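Local coordinates for protein succinate-semialdehyde dehydrogenase (NAD(P)(+)) (PDB 3RH9) that probably oxidises succinate semialdehyde to succinate with NAD+ or NADP+ as electron acceptor, as a member of the aldehyde dehydrogenase family, at residues E71-W76 / K122-L127; A114-Y119 / K167-L172. One frame throughout, in Å; residues are numbered along the deposited sequence.

Interaction 1 (E71-W76 / K122-L127)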
loop_
_atom_site.group_PDB
_atom_site.type_symbol
_atom_site.label_atom_id
_atom_site.label_comp_id
_atom_site.label_asym_id
_atom_site.label_seq_id
_atom_site.Cartn_x
_atom_site.Cartn_y
_atom_site.Cartn_z
ATOM N N GLU A 71 -15.126 11.746 19.219
ATOM C CA GLU A 71 -15.566 11.217 20.523
ATOM C C GLU A 71 -16.651 10.167 20.376
ATOM O O GLU A 71 -16.734 9.236 21.185
ATOM C CB GLU A 71 -16.059 12.330 21.450
ATOM C CG GLU A 71 -14.940 13.206 21.973
ATOM C CD GLU A 71 -13.778 12.394 22.534
ATOM O OE1 GLU A 71 -14.034 11.455 23.326
ATOM O OE2 GLU A 71 -12.614 12.703 22.192
ATOM N N THR A 72 -17.490 10.320 19.357
ATOM C CA THR A 72 -18.490 9.303 19.093
ATOM C C THR A 72 -17.797 7.994 18.733
ATOM O O THR A 72 -18.086 6.955 19.319
ATOM C CB THR A 72 -19.465 9.707 17.976
ATOM O OG1 THR A 72 -20.310 10.762 18.440
ATOM C CG2 THR A 72 -20.339 8.540 17.593
ATOM N N ARG A 73 -16.883 8.052 17.769
ATOM C CA ARG A 73 -16.143 6.871 17.334
ATOM C C ARG A 73 -15.369 6.256 18.495
ATOM O O ARG A 73 -15.302 5.038 18.646
ATOM C CB ARG A 73 -15.173 7.234 16.218
ATOM C CG ARG A 73 -15.803 7.408 14.852
ATOM C CD ARG A 73 -14.735 7.791 13.840
ATOM N NE ARG A 73 -14.655 9.243 13.762
ATOM C CZ ARG A 73 -13.570 9.945 13.451
ATOM N NH1 ARG A 73 -12.411 9.344 13.179
ATOM N NH2 ARG A 73 -13.653 11.272 13.415
ATOM N N ARG A 74 -14.788 7.116 19.323
ATOM C CA ARG A 74 -14.057 6.694 20.517
ATOM C C ARG A 74 -14.927 5.853 21.457
ATOM O O ARG A 74 -14.469 4.860 22.015
ATOM C CB ARG A 74 -13.509 7.937 21.217
ATOM C CG ARG A 74 -12.922 7.745 22.581
ATOM C CD ARG A 74 -12.260 9.046 22.989
ATOM N NE ARG A 74 -10.827 8.928 22.828
ATOM C CZ ARG A 74 -10.026 9.887 22.385
ATOM N NH1 ARG A 74 -10.505 11.073 22.035
ATOM N NH2 ARG A 74 -8.731 9.633 22.275
ATOM N N LYS A 75 -16.186 6.246 21.602
ATOM C CA LYS A 75 -17.131 5.539 22.456
ATOM C C LYS A 75 -17.474 4.147 21.908
ATOM O O LYS A 75 -17.593 3.188 22.685
ATOM C CB LYS A 75 -18.405 6.379 22.651
ATOM C CG LYS A 75 -19.360 5.854 23.713
ATOM C CD LYS A 75 -18.619 5.615 25.038
ATOM C CE LYS A 75 -19.536 5.738 26.267
ATOM N NZ LYS A 75 -20.712 4.818 26.197
ATOM N N TRP A 76 -17.635 4.039 20.586
ATOM C CA TRP A 76 -17.865 2.737 19.941
ATOM C C TRP A 76 -16.756 1.741 20.287
ATOM O O TRP A 76 -17.012 0.628 20.742
ATOM C CB TRP A 76 -17.860 2.865 18.424
ATOM C CG TRP A 76 -18.833 3.799 17.839
ATOM C CD1 TRP A 76 -19.964 4.258 18.412
ATOM C CD2 TRP A 76 -18.791 4.359 16.515
ATOM N NE1 TRP A 76 -20.624 5.093 17.550
ATOM C CE2 TRP A 76 -19.926 5.170 16.374
ATOM C CE3 TRP A 76 -17.895 4.254 15.440
ATOM C CZ2 TRP A 76 -20.199 5.884 15.195
ATOM C CZ3 TRP A 76 -18.166 4.961 14.268
ATOM C CH2 TRP A 76 -19.308 5.761 14.156
ATOM N N LYS A 122 -7.528 4.706 22.667
ATOM C CA LYS A 122 -6.513 5.580 23.226
ATOM C C LYS A 122 -5.818 6.406 22.165
ATOM O O LYS A 122 -5.472 7.551 22.409
ATOM C CB LYS A 122 -5.486 4.801 24.041
ATOM C CG LYS A 122 -6.066 4.238 25.326
ATOM C CD LYS A 122 -5.143 3.206 25.966
ATOM C CE LYS A 122 -5.834 2.549 27.163
ATOM N NZ LYS A 122 -4.886 1.659 27.890
ATOM N N HIS A 123 -5.633 5.859 20.975
ATOM C CA HIS A 123 -4.818 6.557 19.973
ATOM C C HIS A 123 -5.560 7.128 18.767
ATOM O O HIS A 123 -4.939 7.616 17.831
ATOM C CB HIS A 123 -3.682 5.659 19.509
ATOM C CG HIS A 123 -2.778 5.232 20.618
ATOM N ND1 HIS A 123 -1.658 5.947 20.977
ATOM C CD2 HIS A 123 -2.849 4.185 21.471
ATOM C CE1 HIS A 123 -1.059 5.342 21.987
ATOM N NE2 HIS A 123 -1.759 4.271 22.306
ATOM N N ILE A 124 -6.883 7.078 18.800
ATOM C CA ILE A 124 -7.691 7.591 17.711
ATOM C C ILE A 124 -7.298 9.032 17.323
ATOM O O ILE A 124 -7.493 9.460 16.174
ATOM C CB ILE A 124 -9.187 7.504 18.072
ATOM C CG1 ILE A 124 -10.062 7.820 16.864
ATOM C CG2 ILE A 124 -9.520 8.426 19.244
ATOM C CD1 ILE A 124 -11.535 7.502 17.090
ATOM N N SER A 125 -6.733 9.778 18.271
ATOM C CA SER A 125 -6.404 11.183 18.017
ATOM C C SER A 125 -5.314 11.328 16.975
ATOM O O SER A 125 -5.117 12.407 16.406
ATOM C CB SER A 125 -6.011 11.912 19.302
ATOM O OG SER A 125 -7.158 12.515 19.883
ATOM N N ALA A 126 -4.622 10.220 16.719
ATOM C CA ALA A 126 -3.569 10.173 15.719
ATOM C C ALA A 126 -4.053 10.575 14.317
ATOM O O ALA A 126 -3.258 11.025 13.501
ATOM C CB ALA A 126 -2.959 8.793 15.697
ATOM N N LEU A 127 -5.350 10.419 14.043
ATOM C CA LEU A 127 -5.908 10.695 12.715
ATOM C C LEU A 127 -6.424 12.125 12.567
ATOM O O LEU A 127 -7.091 12.460 11.579
ATOM C CB LEU A 127 -7.030 9.704 12.376
ATOM C CG LEU A 127 -6.576 8.247 12.284
ATOM C CD1 LEU A 127 -7.758 7.283 12.232
ATOM C CD2 LEU A 127 -5.655 8.066 11.093
#
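Arg74 lays its guanidinium over the CG2 methyl of Ile124, joining the start of helix 70-86 to the place where helix 103-123 runs into a 3-10 turn, on the outside of this aldehyde dehydrogenase fold. From CB, the chain leaves with CG anti to the backbone N (chi1 170°), and CB, CG and CD reach out without touching the other segment. A bend at chi3 then turns the flat end across Ile124. NE lies 3.8 Å from Ile124 CG2, and CZ lies 3.5 Å from the same methyl, which sits over one face toward the rim. NH1 turns back to its own helix, where it forms a salt bridge with Glu71 OE2 at 2.7 Å, close to the guanidinium plane and on the syn side of the carboxylate. Arg74 NH2, 3.4 Å from Ile124 CG2, goes the other way and donates to Ala121 O; Lys122 O and Ser125 OG stand farther off at this edge. On the other branch of Ile124, CG1, anti to the backbone N (chi1 -171°), carries CD1 toward Arg73, whose own guanidinium binds Trp68 O and Ala173 O. The Ile124 CD1 methyl ends 3.8 Å from Arg73 CB.

Interaction 2 (A114-Y119 / K167-L172); sequences AGFFDY and KLSAAL
The ring of Phe117 lies along the backbone of the neighbouring helix with one face turned to Ser169. Ser169 CB stands over that face, 3.9 Å from the ring centroid and 17° off the normal, a CH-pi contact displaced toward the rim. The ring reaches past the side chain to the main chain, with CE2 3.6 Å from Ser169 CA. At the edge, near the ring plane, Leu172 CD1 comes within 3.9 Å of Phe117 CE2. Leu168 CB approaches Phe117 CZ obliquely at 4.0 Å. Residues one turn apart on helix 162-174 thus flank the far end of the ring. Phe117 holds its CG anti to the carbonyl carbon (chi1 -78°), which swings the ring across to the other helix although the bond to CB does not itself aim there.

The two segments run nearly parallel, 19° between their directions and their axes approaching to 8.6 Å, consistent with the small Ser169 at the point where the backbones come nearest, Phe117 CA to Ser169 CA. Helix 162-174 belongs to the Rossmann-like dinucleotide-binding domain of the family, as the beta-alpha-beta crossover between the parallel strands 151-154 and 178-181; helix 103-123 packs against the side of it that carries Ser169.

Phe116 is oriented differently. Its CB heads toward the partner helix and meets Ser169 OG at 3.6 Å, but the ring leads away, to an edge-to-face contact with Tyr112, and its side chain lies about 8 Å from that of the predicted catalytic Glu256. The buried Ser169 hydroxyl, placed between the backbone N and the carbonyl carbon, is hydrogen-bonded to Ala165 O of its own helix.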
loop_
_atom_site.group_PDB
_atom_site.type_symbol
_atom_site.label_atom_id
_atom_site.label_comp_id
_atom_site.label_asym_id
_atom_site.label_seq_id
_atom_site.Cartn_x
_atom_site.Cartn_y
_atom_site.Cartn_z
ATOM N N ALA A 114 -9.670 -7.664 22.401
ATOM C CA ALA A 114 -10.175 -6.495 23.105
ATOM C C ALA A 114 -9.147 -5.377 23.130
ATOM O O ALA A 114 -9.506 -4.212 23.169
ATOM C CB ALA A 114 -10.584 -6.872 24.513
ATOM N N GLY A 115 -7.869 -5.747 23.106
ATOM C CA GLY A 115 -6.786 -4.795 23.282
ATOM C C GLY A 115 -6.516 -3.967 22.040
ATOM O O GLY A 115 -5.817 -2.946 22.089
ATOM N N PHE A 116 -7.056 -4.416 20.914
ATOM C CA PHE A 116 -6.934 -3.656 19.684
ATOM C C PHE A 116 -7.894 -2.491 19.740
ATOM O O PHE A 116 -7.563 -1.354 19.391
ATOM C CB PHE A 116 -7.208 -4.544 18.470
ATOM C CG PHE A 116 -6.048 -5.409 18.110
ATOM C CD1 PHE A 116 -4.951 -4.873 17.450
ATOM C CD2 PHE A 116 -6.024 -6.753 18.468
ATOM C CE1 PHE A 116 -3.864 -5.656 17.129
ATOM C CE2 PHE A 116 -4.928 -7.547 18.145
ATOM C CZ PHE A 116 -3.844 -6.991 17.479
ATOM N N PHE A 117 -9.090 -2.789 20.209
ATOM C CA PHE A 117 -10.103 -1.776 20.384
ATOM C C PHE A 117 -9.676 -0.784 21.447
ATOM O O PHE A 117 -9.875 0.419 21.307
ATOM C CB PHE A 117 -11.435 -2.439 20.704
ATOM C CG PHE A 117 -12.098 -3.016 19.498
ATOM C CD1 PHE A 117 -12.032 -4.361 19.240
ATOM C CD2 PHE A 117 -12.755 -2.196 18.596
ATOM C CE1 PHE A 117 -12.641 -4.885 18.116
ATOM C CE2 PHE A 117 -13.352 -2.709 17.475
ATOM C CZ PHE A 117 -13.303 -4.049 17.233
ATOM N N ASP A 118 -9.066 -1.288 22.506
ATOM C CA ASP A 118 -8.586 -0.409 23.545
ATOM C C ASP A 118 -7.524 0.496 22.961
ATOM O O ASP A 118 -7.523 1.699 23.186
ATOM C CB ASP A 118 -8.005 -1.194 24.726
ATOM C CG ASP A 118 -7.688 -0.294 25.913
ATOM O OD1 ASP A 118 -8.563 0.506 26.329
ATOM O OD2 ASP A 118 -6.560 -0.371 26.426
ATOM N N TYR A 119 -6.618 -0.088 22.197
ATOM C CA TYR A 119 -5.482 0.672 21.747
ATOM C C TYR A 119 -5.933 1.739 20.760
ATOM O O TYR A 119 -5.411 2.852 20.750
ATOM C CB TYR A 119 -4.419 -0.231 21.146
ATOM C CG TYR A 119 -3.321 0.573 20.533
ATOM C CD1 TYR A 119 -3.398 0.975 19.206
ATOM C CD2 TYR A 119 -2.217 0.968 21.288
ATOM C CE1 TYR A 119 -2.400 1.737 18.644
ATOM C CE2 TYR A 119 -1.203 1.735 20.724
ATOM C CZ TYR A 119 -1.309 2.115 19.404
ATOM O OH TYR A 119 -0.321 2.865 18.828
ATOM N N LYS A 167 -8.688 -5.523 12.287
ATOM C CA LYS A 167 -9.142 -4.760 11.142
ATOM C C LYS A 167 -10.220 -3.757 11.517
ATOM O O LYS A 167 -10.248 -2.649 11.002
ATOM C CB LYS A 167 -9.641 -5.686 10.027
ATOM C CG LYS A 167 -8.621 -6.673 9.521
ATOM C CD LYS A 167 -9.130 -7.406 8.283
ATOM C CE LYS A 167 -8.143 -8.469 7.839
ATOM N NZ LYS A 167 -6.826 -7.877 7.482
ATOM N N LEU A 168 -11.113 -4.156 12.414
ATOM C CA LEU A 168 -12.311 -3.371 12.676
ATOM C C LEU A 168 -12.033 -2.218 13.626
ATOM O O LEU A 168 -12.590 -1.142 13.476
ATOM C CB LEU A 168 -13.429 -4.259 13.199
ATOM C CG LEU A 168 -14.778 -3.560 13.329
ATOM C CD1 LEU A 168 -15.007 -2.637 12.140
ATOM C CD2 LEU A 168 -15.927 -4.568 13.501
ATOM N N SER A 169 -11.155 -2.439 14.591
ATOM C CA SER A 169 -10.696 -1.366 15.459
ATOM C C SER A 169 -10.085 -0.203 14.673
ATOM O O SER A 169 -10.312 0.961 15.002
ATOM C CB SER A 169 -9.691 -1.896 16.464
ATOM O OG SER A 169 -8.688 -2.645 15.808
ATOM N N ALA A 170 -9.305 -0.507 13.638
ATOM C CA ALA A 170 -8.704 0.548 12.811
ATOM C C ALA A 170 -9.729 1.184 11.871
ATOM O O ALA A 170 -9.748 2.390 11.693
ATOM C CB ALA A 170 -7.498 0.027 12.035
ATOM N N ALA A 171 -10.597 0.369 11.296
ATOM C CA ALA A 171 -11.619 0.873 10.395
ATOM C C ALA A 171 -12.667 1.787 11.075
ATOM O O ALA A 171 -13.125 2.767 10.471
ATOM C CB ALA A 171 -12.287 -0.292 9.671
ATOM N N LEU A 172 -13.053 1.477 12.314
ATOM C CA LEU A 172 -13.954 2.365 13.051
ATOM C C LEU A 172 -13.231 3.654 13.422
ATOM O O LEU A 172 -13.741 4.741 13.198
ATOM C CB LEU A 172 -14.549 1.700 14.302
ATOM C CG LEU A 172 -15.480 0.499 14.091
ATOM C CD1 LEU A 172 -15.599 -0.311 15.353
ATOM C CD2 LEU A 172 -16.849 0.892 13.580
#

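In the fold
Both contacts use helix 103-123: interaction 2 takes a turn of its C-terminal half and interaction 1 its end with the following 3-10 turn. Interaction 2 is buried, and its chemistry is aromatic and aliphatic, with one serine bonded within its own helix. Interaction 1 lies at the surface, where the guanidinium of Arg74 packs on an isoleucine while holding a carboxylate and a carbonyl, and Arg73 bonds main-chain carbonyls. The two meet directly: Arg73 CD is 3.3 Å from Leu172 O, and Trp76 CE3 packs 4.0 Å from Leu172 CD2. Helices 70-86, 103-123 and 162-174 thus form one continuous cluster, to which helix 70-86 also adds Leu77 and Ile80 against Phe117.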